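Local coordinates for protein adhesin (Neisseria gonorrhoeae, PDB 6GQ4) that probably acts as a surface adhesin of the gonococcus, raises bactericidal antibodies in mice and, like MliC-type relatives, may inhibit host lysozyme, at residues 23-28 / 84-89; 60-63 / 69-72; 5-10 / 35-40; 14-17 / 21-24. All coordinates share one frame; numbering follows the deposited sequence. Where two conformers were deposited one is given.

Contact 1 (23-28 / 84-89); sequences VKVTYG and QPIMIT. With NA (sodium ion), chain B.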
loop_
_atom_site.group_PDB
_atom_site.type_symbol
_atom_site.label_atom_id
_atom_site.label_comp_id
_atom_site.label_asym_id
_atom_site.label_seq_id
_atom_site.Cartn_x
_atom_site.Cartn_y
_atom_site.Cartn_z
ATOM N N VAL A 23 5.074 1.215 -9.308
ATOM C CA VAL A 23 4.836 0.019 -8.502
ATOM C C VAL A 23 3.344 -0.307 -8.583
ATOM O O VAL A 23 2.546 0.619 -8.702
ATOM C CB VAL A 23 5.312 0.184 -7.041
ATOM C CG1 VAL A 23 4.626 1.347 -6.353
ATOM C CG2 VAL A 23 5.232 -1.099 -6.223
ATOM N N LYS A 24 3.019 -1.618 -8.607
ATOM C CA LYS A 24 1.595 -2.081 -8.489
ATOM C C LYS A 24 1.430 -2.762 -7.136
ATOM O O LYS A 24 2.204 -3.654 -6.754
ATOM C CB LYS A 24 1.204 -3.093 -9.573
ATOM C CG LYS A 24 1.281 -2.519 -10.971
ATOM C CD LYS A 24 0.672 -3.340 -12.047
ATOM C CE LYS A 24 1.159 -2.809 -13.369
ATOM N NZ LYS A 24 2.317 -3.581 -13.881
ATOM N N VAL A 25 0.335 -2.340 -6.447
ATOM C CA VAL A 25 0.054 -2.782 -5.084
ATOM C C VAL A 25 -1.368 -3.395 -5.086
ATOM O O VAL A 25 -2.277 -2.762 -5.633
ATOM C CB VAL A 25 0.094 -1.646 -4.037
ATOM C CG1 VAL A 25 -0.202 -2.183 -2.641
ATOM C CG2 VAL A 25 1.401 -0.902 -4.051
ATOM N N THR A 26 -1.445 -4.612 -4.560
ATOM C CA THR A 26 -2.735 -5.287 -4.379
ATOM C C THR A 26 -3.094 -5.137 -2.881
ATOM O O THR A 26 -2.313 -5.509 -2.025
ATOM C CB THR A 26 -2.665 -6.759 -4.788
ATOM O OG1 THR A 26 -2.264 -6.790 -6.184
ATOM C CG2 THR A 26 -3.967 -7.465 -4.528
ATOM N N TYR A 27 -4.349 -4.702 -2.631
ATOM C CA TYR A 27 -4.885 -4.566 -1.299
ATOM C C TYR A 27 -5.976 -5.607 -1.062
ATOM O O TYR A 27 -6.783 -5.798 -1.949
ATOM C CB TYR A 27 -5.467 -3.177 -1.099
ATOM C CG TYR A 27 -4.440 -2.078 -1.245
ATOM C CD1 TYR A 27 -3.632 -1.693 -0.184
ATOM C CD2 TYR A 27 -4.332 -1.366 -2.422
ATOM C CE1 TYR A 27 -2.708 -0.681 -0.357
ATOM C CE2 TYR A 27 -3.384 -0.370 -2.628
ATOM C CZ TYR A 27 -2.598 -0.002 -1.558
ATOM O OH TYR A 27 -1.652 0.981 -1.698
ATOM N N GLY A 28 -5.879 -6.287 0.065
ATOM C CA GLY A 28 -6.969 -7.123 0.558
ATOM C C GLY A 28 -7.976 -6.283 1.346
ATOM O O GLY A 28 -7.652 -5.284 1.992
ATOM N N GLN A 84 -5.494 7.510 -2.792
ATOM C CA GLN A 84 -4.475 7.867 -1.775
ATOM C C GLN A 84 -3.071 7.713 -2.375
ATOM O O GLN A 84 -2.711 6.690 -2.976
ATOM C CB GLN A 84 -4.627 7.046 -0.494
ATOM C CG GLN A 84 -5.952 7.264 0.242
ATOM C CD GLN A 84 -6.026 8.582 0.973
ATOM O OE1 GLN A 84 -5.536 9.607 0.500
ATOM N NE2 GLN A 84 -6.643 8.567 2.148
ATOM N N PRO A 85 -2.207 8.731 -2.211
ATOM C CA PRO A 85 -0.806 8.545 -2.546
ATOM C C PRO A 85 -0.184 7.639 -1.479
ATOM O O PRO A 85 -0.694 7.595 -0.338
ATOM C CB PRO A 85 -0.216 9.950 -2.551
ATOM C CG PRO A 85 -1.231 10.849 -1.949
ATOM C CD PRO A 85 -2.496 10.074 -1.704
ATOM N N ILE A 86 0.897 6.935 -1.841
ATOM C CA ILE A 86 1.622 6.013 -0.939
ATOM C C ILE A 86 3.140 6.289 -0.991
ATOM O O ILE A 86 3.670 6.924 -1.919
ATOM C CB ILE A 86 1.302 4.546 -1.318
ATOM C CG1 ILE A 86 1.999 4.144 -2.619
ATOM C CG2 ILE A 86 -0.217 4.282 -1.386
ATOM C CD1 ILE A 86 2.027 2.666 -2.823
ATOM N N MET A 87 3.817 5.708 -0.011
ATOM C CA MET A 87 5.251 5.548 -0.033
ATOM C C MET A 87 5.595 4.169 0.552
ATOM O O MET A 87 4.863 3.600 1.341
ATOM C CB MET A 87 5.955 6.712 0.689
ATOM C CG MET A 87 5.755 6.946 2.143
ATOM S SD MET A 87 6.958 8.294 2.671
ATOM C CE MET A 87 8.031 7.420 3.811
ATOM N N ILE A 88 6.693 3.568 0.041
ATOM C CA ILE A 88 7.217 2.321 0.575
ATOM C C ILE A 88 8.655 2.585 1.054
ATOM O O ILE A 88 9.463 3.126 0.285
ATOM C CB ILE A 88 7.141 1.169 -0.452
ATOM C CG1 ILE A 88 5.686 0.952 -0.886
ATOM C CG2 ILE A 88 7.759 -0.120 0.058
ATOM C CD1 ILE A 88 5.476 0.013 -2.063
ATOM N N THR A 89 8.907 2.157 2.288
ATOM C CA THR A 89 10.191 2.255 3.003
ATOM C C THR A 89 10.787 0.840 3.106
ATOM O O THR A 89 10.079 -0.113 3.398
ATOM C CB THR A 89 10.000 2.951 4.371
ATOM O OG1 THR A 89 9.413 4.239 4.172
ATOM C CG2 THR A 89 11.290 3.166 5.120
HETATM NA NA NA B . -3.907 4.471 -3.606
HETATM O O HOH W 1 -3.340 4.105 -2.109
#
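Tyr27 OH is hydrogen-bonded to Tyr15 OH and also touches Ile86 CG2, at 3.6 Å. Tyr27 and Ile86 reach this point from opposite directions, Tyr27 from strand 22-29 and Ile86 from strand 86-89. The two short strand segments run almost perpendicular, at 96°, with axes 10.4 Å apart, so side chains alone bridge the gap and no hydrogen bond crosses it.

Next along, Val25 and Ile86 meet tip to tip, Val25 CG2 standing 3.8 Å from Ile86 CD1. Ile86 offers both its branches: CG1 lies between the backbone N and the carbonyl carbon (chi1 73°) and carries CD1 to Val25, while CG2 is left to face the tyrosine. The other methyl of Val25, CG1, sits 3.4 Å above one face of the Tyr27 ring, displaced toward its rim, and so packs against the flat of that side chain. Val23 CG2 and Ile88 CD1, 4.3 Å apart, extend the same hydrophobic row more loosely.

Just before strand 86-89, Gln84 turns its backbone carbonyl to the sodium ion, with Gln84 O 2.6 Å from the metal; Tyr15 OH and Tyr81 O are further ligands. Gln84 NE2 is tied to Ala75 O.

Chemically, this is a largely aliphatic core at the centre of a strongly curved antiparallel sheet, into which the Tyr27 hydroxyl brings a polar link: it is a second-shell partner of the metal-binding Tyr15 OH, which probably ties the core packing to the sodium site.

Contact 2 (60-63 / 69-72); sequences DTFY and YVLS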
loop_
_atom_site.group_PDB
_atom_site.type_symbol
_atom_site.label_atom_id
_atom_site.label_comp_id
_atom_site.label_asym_id
_atom_site.label_seq_id
_atom_site.Cartn_x
_atom_site.Cartn_y
_atom_site.Cartn_z
ATOM N N ASP A 60 -3.755 7.878 9.273
ATOM C CA ASP A 60 -2.673 7.232 8.600
ATOM C C ASP A 60 -2.810 5.723 8.664
ATOM O O ASP A 60 -3.068 5.130 9.723
ATOM C CB ASP A 60 -1.336 7.591 9.223
ATOM C CG ASP A 60 -0.969 9.056 8.924
ATOM O OD1 ASP A 60 -0.514 9.334 7.759
ATOM O OD2 ASP A 60 -1.298 9.879 9.718
ATOM N N THR A 61 -2.540 5.059 7.532
ATOM C CA THR A 61 -2.516 3.611 7.500
ATOM C C THR A 61 -1.090 3.128 7.177
ATOM O O THR A 61 -0.490 3.672 6.255
ATOM C CB THR A 61 -3.485 3.052 6.453
ATOM O OG1 THR A 61 -4.764 3.685 6.631
ATOM C CG2 THR A 61 -3.601 1.551 6.585
ATOM N N PHE A 62 -0.634 2.095 7.872
ATOM C CA PHE A 62 0.639 1.479 7.685
ATOM C C PHE A 62 0.477 -0.013 7.521
ATOM O O PHE A 62 -0.312 -0.668 8.234
ATOM C CB PHE A 62 1.561 1.664 8.911
ATOM C CG PHE A 62 1.818 3.109 9.214
ATOM C CD1 PHE A 62 2.867 3.776 8.632
ATOM C CD2 PHE A 62 0.983 3.828 10.045
ATOM C CE1 PHE A 62 3.091 5.121 8.887
ATOM C CE2 PHE A 62 1.222 5.169 10.327
ATOM C CZ PHE A 62 2.246 5.821 9.700
ATOM N N TYR A 63 1.213 -0.546 6.547
ATOM C CA TYR A 63 1.274 -1.969 6.277
ATOM C C TYR A 63 2.698 -2.454 6.499
ATOM O O TYR A 63 3.574 -1.788 5.978
ATOM C CB TYR A 63 0.814 -2.285 4.841
ATOM C CG TYR A 63 -0.573 -1.763 4.486
ATOM C CD1 TYR A 63 -0.746 -0.477 4.029
ATOM C CD2 TYR A 63 -1.705 -2.551 4.633
ATOM C CE1 TYR A 63 -1.960 0.066 3.693
ATOM C CE2 TYR A 63 -2.919 -2.028 4.276
ATOM C CZ TYR A 63 -3.078 -0.746 3.780
ATOM O OH TYR A 63 -4.300 -0.121 3.502
ATOM N N TYR A 69 9.593 -4.240 4.970
ATOM C CA TYR A 69 9.064 -3.214 4.124
ATOM C C TYR A 69 7.781 -2.676 4.755
ATOM O O TYR A 69 6.980 -3.466 5.252
ATOM C CB TYR A 69 8.788 -3.732 2.706
ATOM C CG TYR A 69 10.024 -3.954 1.887
ATOM C CD1 TYR A 69 10.588 -2.926 1.140
ATOM C CD2 TYR A 69 10.651 -5.198 1.848
ATOM C CE1 TYR A 69 11.735 -3.128 0.388
ATOM C CE2 TYR A 69 11.772 -5.420 1.074
ATOM C CZ TYR A 69 12.334 -4.375 0.354
ATOM O OH TYR A 69 13.457 -4.572 -0.401
ATOM N N VAL A 70 7.613 -1.360 4.683
ATOM C CA VAL A 70 6.450 -0.670 5.187
ATOM C C VAL A 70 5.856 0.233 4.101
ATOM O O VAL A 70 6.559 1.094 3.538
ATOM C CB VAL A 70 6.776 0.118 6.461
ATOM C CG1 VAL A 70 5.573 0.933 6.882
ATOM C CG2 VAL A 70 7.256 -0.806 7.573
ATOM N N LEU A 71 4.529 0.004 3.809
ATOM C CA LEU A 71 3.779 0.934 2.977
ATOM C C LEU A 71 3.033 1.921 3.888
ATOM O O LEU A 71 2.339 1.443 4.824
ATOM C CB LEU A 71 2.831 0.141 2.076
ATOM C CG LEU A 71 2.157 0.953 0.975
ATOM C CD1 LEU A 71 1.795 0.039 -0.186
ATOM C CD2 LEU A 71 0.946 1.750 1.442
ATOM N N SER A 72 3.155 3.217 3.621
ATOM C CA SER A 72 2.410 4.182 4.430
ATOM C C SER A 72 1.592 5.087 3.504
ATOM O O SER A 72 1.959 5.440 2.396
ATOM C CB SER A 72 3.287 4.969 5.366
ATOM O OG SER A 72 4.195 5.749 4.623
#
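Tyr63 and Leu71 form an antiparallel hydrogen-bonded pair. Tyr63 N gives its hydrogen to Leu71 O at 2.9 Å, nearly straight (165° at the hydrogen), and Leu71 N answers to Tyr63 O at 3.0 Å with a more bent 142°. Weaker CA-H...O contacts fill in between, the shortest from Val70 CA to Tyr63 O at 3.2 Å.

On one face of this hairpin the side chains of Tyr63 and Leu71 run side by side, pointing the same way. With chi1 of Leu71 at -170° its CG swings opposite the backbone N, and together with chi2 this lays CD2 alongside the ring, 3.8 Å from Tyr63 CD1. On the other face Phe62 and Ser72 are a non-hydrogen-bonded pair: Ser72 CB comes obliquely to within 3.5 Å of Phe62 CD1, while Val70 CG1 is at the ring edge, 4.3 Å from the same CD1.

The Tyr63 and Leu71 face turns inward, where both residues pack on Ala38 of strand 35-42 and Met49 of strand 45-50, and Tyr63 OH is hydrogen-bonded to Thr35 OG1. Strand 61-63 ends the strand order of the sheet, and strand 86-89 flanks strand 70-73 on its other side.

Contact 3 (5-10 / 35-40); sequences NPTVAK and TTYASA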
loop_
_atom_site.group_PDB
_atom_site.type_symbol
_atom_site.label_atom_id
_atom_site.label_comp_id
_atom_site.label_asym_id
_atom_site.label_seq_id
_atom_site.Cartn_x
_atom_site.Cartn_y
_atom_site.Cartn_z
ATOM N N ASN A 5 -10.916 -16.558 7.202
ATOM C CA ASN A 5 -10.159 -15.502 6.429
ATOM C C ASN A 5 -11.002 -14.224 6.379
ATOM O O ASN A 5 -12.076 -14.151 5.781
ATOM C CB ASN A 5 -9.716 -15.978 5.033
ATOM C CG ASN A 5 -8.752 -15.032 4.336
ATOM O OD1 ASN A 5 -8.181 -14.108 4.977
ATOM N ND2 ASN A 5 -8.576 -15.261 3.026
ATOM N N PRO A 6 -10.543 -13.121 6.989
ATOM C CA PRO A 6 -11.337 -11.904 6.913
ATOM C C PRO A 6 -11.174 -11.294 5.512
ATOM O O PRO A 6 -12.041 -10.520 5.182
ATOM C CB PRO A 6 -10.867 -11.040 8.095
ATOM C CG PRO A 6 -9.501 -11.598 8.464
ATOM C CD PRO A 6 -9.372 -12.993 7.868
ATOM N N THR A 7 -10.087 -11.597 4.715
ATOM C CA THR A 7 -10.012 -11.034 3.354
ATOM C C THR A 7 -11.063 -11.706 2.451
ATOM O O THR A 7 -11.115 -12.926 2.367
ATOM C CB THR A 7 -8.617 -11.128 2.715
ATOM O OG1 THR A 7 -7.706 -10.447 3.586
ATOM C CG2 THR A 7 -8.653 -10.569 1.306
ATOM N N VAL A 8 -11.910 -10.902 1.807
ATOM C CA VAL A 8 -12.950 -11.433 0.920
ATOM C C VAL A 8 -12.823 -10.877 -0.501
ATOM O O VAL A 8 -13.484 -11.407 -1.417
ATOM C CB VAL A 8 -14.346 -11.148 1.481
ATOM C CG1 VAL A 8 -14.512 -11.758 2.863
ATOM C CG2 VAL A 8 -14.675 -9.656 1.494
ATOM N N ALA A 9 -11.968 -9.884 -0.730
ATOM C CA ALA A 9 -11.767 -9.276 -2.001
ATOM C C ALA A 9 -10.381 -8.659 -2.056
ATOM O O ALA A 9 -9.799 -8.401 -1.014
ATOM C CB ALA A 9 -12.799 -8.226 -2.263
ATOM N N LYS A 10 -9.837 -8.537 -3.263
ATOM C CA LYS A 10 -8.621 -7.870 -3.467
ATOM C C LYS A 10 -8.693 -6.999 -4.727
ATOM O O LYS A 10 -9.430 -7.236 -5.654
ATOM C CB LYS A 10 -7.408 -8.810 -3.394
ATOM C CG LYS A 10 -7.271 -9.759 -4.530
ATOM C CD LYS A 10 -6.248 -10.819 -4.236
ATOM C CE LYS A 10 -6.369 -12.009 -5.139
ATOM N NZ LYS A 10 -5.078 -12.733 -5.153
ATOM N N THR A 35 -9.133 -2.412 4.783
ATOM C CA THR A 35 -8.090 -3.213 4.189
ATOM C C THR A 35 -7.420 -4.166 5.184
ATOM O O THR A 35 -7.453 -3.954 6.401
ATOM C CB THR A 35 -7.001 -2.371 3.531
ATOM O OG1 THR A 35 -6.287 -1.584 4.531
ATOM C CG2 THR A 35 -7.577 -1.465 2.468
ATOM N N THR A 36 -6.879 -5.271 4.656
ATOM C CA THR A 36 -6.282 -6.276 5.466
ATOM C C THR A 36 -4.767 -6.420 5.217
ATOM O O THR A 36 -4.022 -6.896 6.100
ATOM C CB THR A 36 -6.945 -7.646 5.229
ATOM O OG1 THR A 36 -6.879 -7.888 3.836
ATOM C CG2 THR A 36 -8.371 -7.627 5.693
ATOM N N TYR A 37 -4.329 -6.025 4.035
ATOM C CA TYR A 37 -2.902 -6.178 3.662
ATOM C C TYR A 37 -2.657 -5.367 2.422
ATOM O O TYR A 37 -3.590 -5.005 1.720
ATOM C CB TYR A 37 -2.501 -7.632 3.490
ATOM C CG TYR A 37 -3.133 -8.310 2.294
ATOM C CD1 TYR A 37 -2.601 -8.098 1.020
ATOM C CD2 TYR A 37 -4.179 -9.225 2.440
ATOM C CE1 TYR A 37 -3.116 -8.756 -0.090
ATOM C CE2 TYR A 37 -4.728 -9.855 1.318
ATOM C CZ TYR A 37 -4.191 -9.620 0.058
ATOM O OH TYR A 37 -4.695 -10.229 -1.085
ATOM N N ALA A 38 -1.355 -5.108 2.198
ATOM C CA ALA A 38 -0.820 -4.585 0.905
ATOM C C ALA A 38 0.238 -5.556 0.418
ATOM O O ALA A 38 1.010 -6.071 1.235
ATOM C CB ALA A 38 -0.289 -3.186 1.037
ATOM N N SER A 39 0.236 -5.807 -0.902
ATOM C CA SER A 39 1.204 -6.732 -1.482
ATOM C C SER A 39 1.761 -6.102 -2.757
ATOM O O SER A 39 1.030 -5.555 -3.574
ATOM C CB SER A 39 0.532 -8.087 -1.794
ATOM O OG SER A 39 1.439 -8.953 -2.431
ATOM N N ALA A 40 3.087 -6.227 -2.907
ATOM C CA ALA A 40 3.792 -5.688 -4.084
ATOM C C ALA A 40 5.048 -6.516 -4.351
ATOM O O ALA A 40 5.683 -7.070 -3.467
ATOM C CB ALA A 40 4.133 -4.247 -3.857
#
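Thr7 and Thr36 point their side chains at each other aslant and join through their hydroxyls, Thr7 OG1 and Thr36 OG1 being 2.7 Å apart in a hydrogen bond in which either may donate. In Thr36, OG1 sits between the backbone N and the carbonyl carbon (chi1 54°), on the side that faces Thr7. The Thr36 methyl is close as well, with CG2 3.6 Å from Thr7 OG1.

Tyr37 stands at about a right angle to Thr7. The threonine hydroxyl of Thr7 approaches the ring at its edge, near the ring plane, Thr7 OG1 lying 3.8 Å from Tyr37 CE2; the Thr7 methyl borders the same corner, CG2 to CE2 being 4.0 Å.

These two segments are not neighbours in the sheet. Strand 22-29 runs between them, its Phe29 hydrogen-bonded through the backbone to Val8 and Ala9, and its Gly28 to Thr36 and Tyr37. Val8 and Ala9 both face Phe29, a classic beta bulge. Just ahead, Asn5 OD1 accepts from Thr7 N at 3.2 Å, an Asx turn whose donor stands well above the side-chain carbonyl plane.

At the far end of the ring the extended, exposed chain of Lys10 passes obliquely by the phenol oxygen, bringing Lys10 CD to 3.6 Å from Tyr37 OH. Lys10 also leans on Thr26 of the middle strand, and Tyr37 on Gln48 of strand 45-50.

Contact 4 (14-17 / 21-24); sequences SYVC and KKVK. With NA (sodium ion), chain B.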
loop_
_atom_site.group_PDB
_atom_site.type_symbol
_atom_site.label_atom_id
_atom_site.label_comp_id
_atom_site.label_asym_id
_atom_site.label_seq_id
_atom_site.Cartn_x
_atom_site.Cartn_y
_atom_site.Cartn_z
ATOM N N SER A 14 -2.103 0.770 -9.674
ATOM C CA SER A 14 -0.845 1.107 -10.341
ATOM C C SER A 14 -0.431 2.534 -9.946
ATOM O O SER A 14 -1.245 3.480 -10.021
ATOM C CB SER A 14 -0.968 0.966 -11.824
ATOM O OG SER A 14 -0.993 -0.404 -12.198
ATOM N N TYR A 15 0.829 2.686 -9.534
ATOM C CA TYR A 15 1.323 4.022 -9.139
ATOM C C TYR A 15 2.517 4.483 -9.986
ATOM O O TYR A 15 3.289 3.668 -10.483
ATOM C CB TYR A 15 1.796 4.003 -7.691
ATOM C CG TYR A 15 0.748 3.585 -6.718
ATOM C CD1 TYR A 15 0.523 2.257 -6.423
ATOM C CD2 TYR A 15 0.031 4.546 -6.057
ATOM C CE1 TYR A 15 -0.457 1.878 -5.514
ATOM C CE2 TYR A 15 -0.949 4.185 -5.158
ATOM C CZ TYR A 15 -1.189 2.855 -4.876
ATOM O OH TYR A 15 -2.195 2.518 -3.960
ATOM N N VAL A 16 2.658 5.810 -10.083
ATOM C CA VAL A 16 3.850 6.444 -10.589
ATOM C C VAL A 16 4.497 7.237 -9.447
ATOM O O VAL A 16 3.854 8.032 -8.759
ATOM C CB VAL A 16 3.554 7.290 -11.843
ATOM C CG1 VAL A 16 3.031 6.386 -12.947
ATOM C CG2 VAL A 16 2.577 8.439 -11.586
ATOM N N CYS A 17 5.788 6.968 -9.258
ATOM C CA CYS A 17 6.547 7.504 -8.153
ATOM C C CYS A 17 7.632 8.421 -8.689
ATOM O O CYS A 17 7.807 8.534 -9.917
ATOM C CB CYS A 17 7.124 6.368 -7.327
ATOM S SG CYS A 17 5.921 5.057 -6.996
ATOM N N LYS A 21 10.069 5.753 -11.000
ATOM C CA LYS A 21 9.700 4.436 -10.471
ATOM C C LYS A 21 8.184 4.244 -10.608
ATOM O O LYS A 21 7.411 5.191 -10.750
ATOM C CB LYS A 21 10.224 4.254 -9.046
ATOM C CG LYS A 21 11.753 4.270 -8.986
ATOM C CD LYS A 21 12.400 3.694 -7.723
ATOM C CE LYS A 21 12.392 2.173 -7.641
ATOM N NZ LYS A 21 12.899 1.687 -6.324
ATOM N N LYS A 22 7.806 2.981 -10.687
ATOM C CA LYS A 22 6.427 2.535 -10.807
ATOM C C LYS A 22 6.258 1.330 -9.891
ATOM O O LYS A 22 7.142 0.520 -9.701
ATOM C CB LYS A 22 6.044 2.104 -12.231
ATOM C CG LYS A 22 6.270 3.137 -13.330
ATOM C CD LYS A 22 6.128 2.588 -14.772
ATOM C CE LYS A 22 6.226 3.656 -15.853
ATOM N NZ LYS A 22 5.020 4.536 -15.873
ATOM N N VAL A 23 5.074 1.215 -9.308
ATOM C CA VAL A 23 4.836 0.019 -8.502
ATOM C C VAL A 23 3.344 -0.307 -8.583
ATOM O O VAL A 23 2.546 0.619 -8.702
ATOM C CB VAL A 23 5.312 0.184 -7.041
ATOM C CG1 VAL A 23 4.626 1.347 -6.353
ATOM C CG2 VAL A 23 5.232 -1.099 -6.223
ATOM N N LYS A 24 3.019 -1.618 -8.607
ATOM C CA LYS A 24 1.595 -2.081 -8.489
ATOM C C LYS A 24 1.430 -2.762 -7.136
ATOM O O LYS A 24 2.204 -3.654 -6.754
ATOM C CB LYS A 24 1.204 -3.093 -9.573
ATOM C CG LYS A 24 1.281 -2.519 -10.971
ATOM C CD LYS A 24 0.672 -3.340 -12.047
ATOM C CE LYS A 24 1.159 -2.809 -13.369
ATOM N NZ LYS A 24 2.317 -3.581 -13.881
HETATM NA NA NA B . -3.907 4.471 -3.606
HETATM O O HOH W 1 -3.340 4.105 -2.109
#
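The beta hairpin of strands 9-16 and 22-29 closes here, bringing together a sodium ligand, Tyr15, and a disulfide-bonded cysteine, Cys17. Tyr15 and Val23 are the hydrogen-bonded pair: Tyr15 N to Val23 O is 2.8 Å, Val23 N to Tyr15 O longer at 3.3 Å. Toward the turn, Cys17 N binds Lys21 O at 2.8 Å.

Val23 CG1 packs on two neighbours across the hairpin, 4.1 Å from Tyr15 CB and 4.0 Å from Cys17 SG. Tyr15 CG is anti to the carbonyl carbon (chi1 -58°), and the ring extends inward to place Tyr15 OH 2.6 Å from the sodium ion, which Gln84 O and Tyr81 O also bind; Tyr27 OH hydrogen-bonds to the same phenol oxygen. A water modelled 1.6 Å from the metal is too close to be trusted.

On the outward face, in the conformer modelled here, the Lys24 methylenes lie near Ser14, and Lys22 runs beside Val16. Strand 95-102 flanks strand 9-16 on its other side: Cys100 completes the disulfide with Cys17, and Phe97 packs on Val23 and Cys17.

In the fold
All four contacts belong to one antiparallel sheet within the ACP-like domain. Contact 1 has its centre about 3 Å from the centre of the chain, with contacts 2 and 4 each about 8 Å away, centre to centre, and on opposite sides of the chain's centre. Contacts 3 and 4 are farthest apart, about 19 Å between centres, although both use strand 9-16. Along the chain, contact 4 is nested within the loop closed by contact 3, and contact 2 within that closed by contact 1. Contacts 1 and 4 share Val23, Lys24 and the sodium ion. Contacts 2 and 4 are local hairpins; contacts 1 and 3 join strands not adjacent in the sheet, contact 1 through the core, contact 3 at the surface.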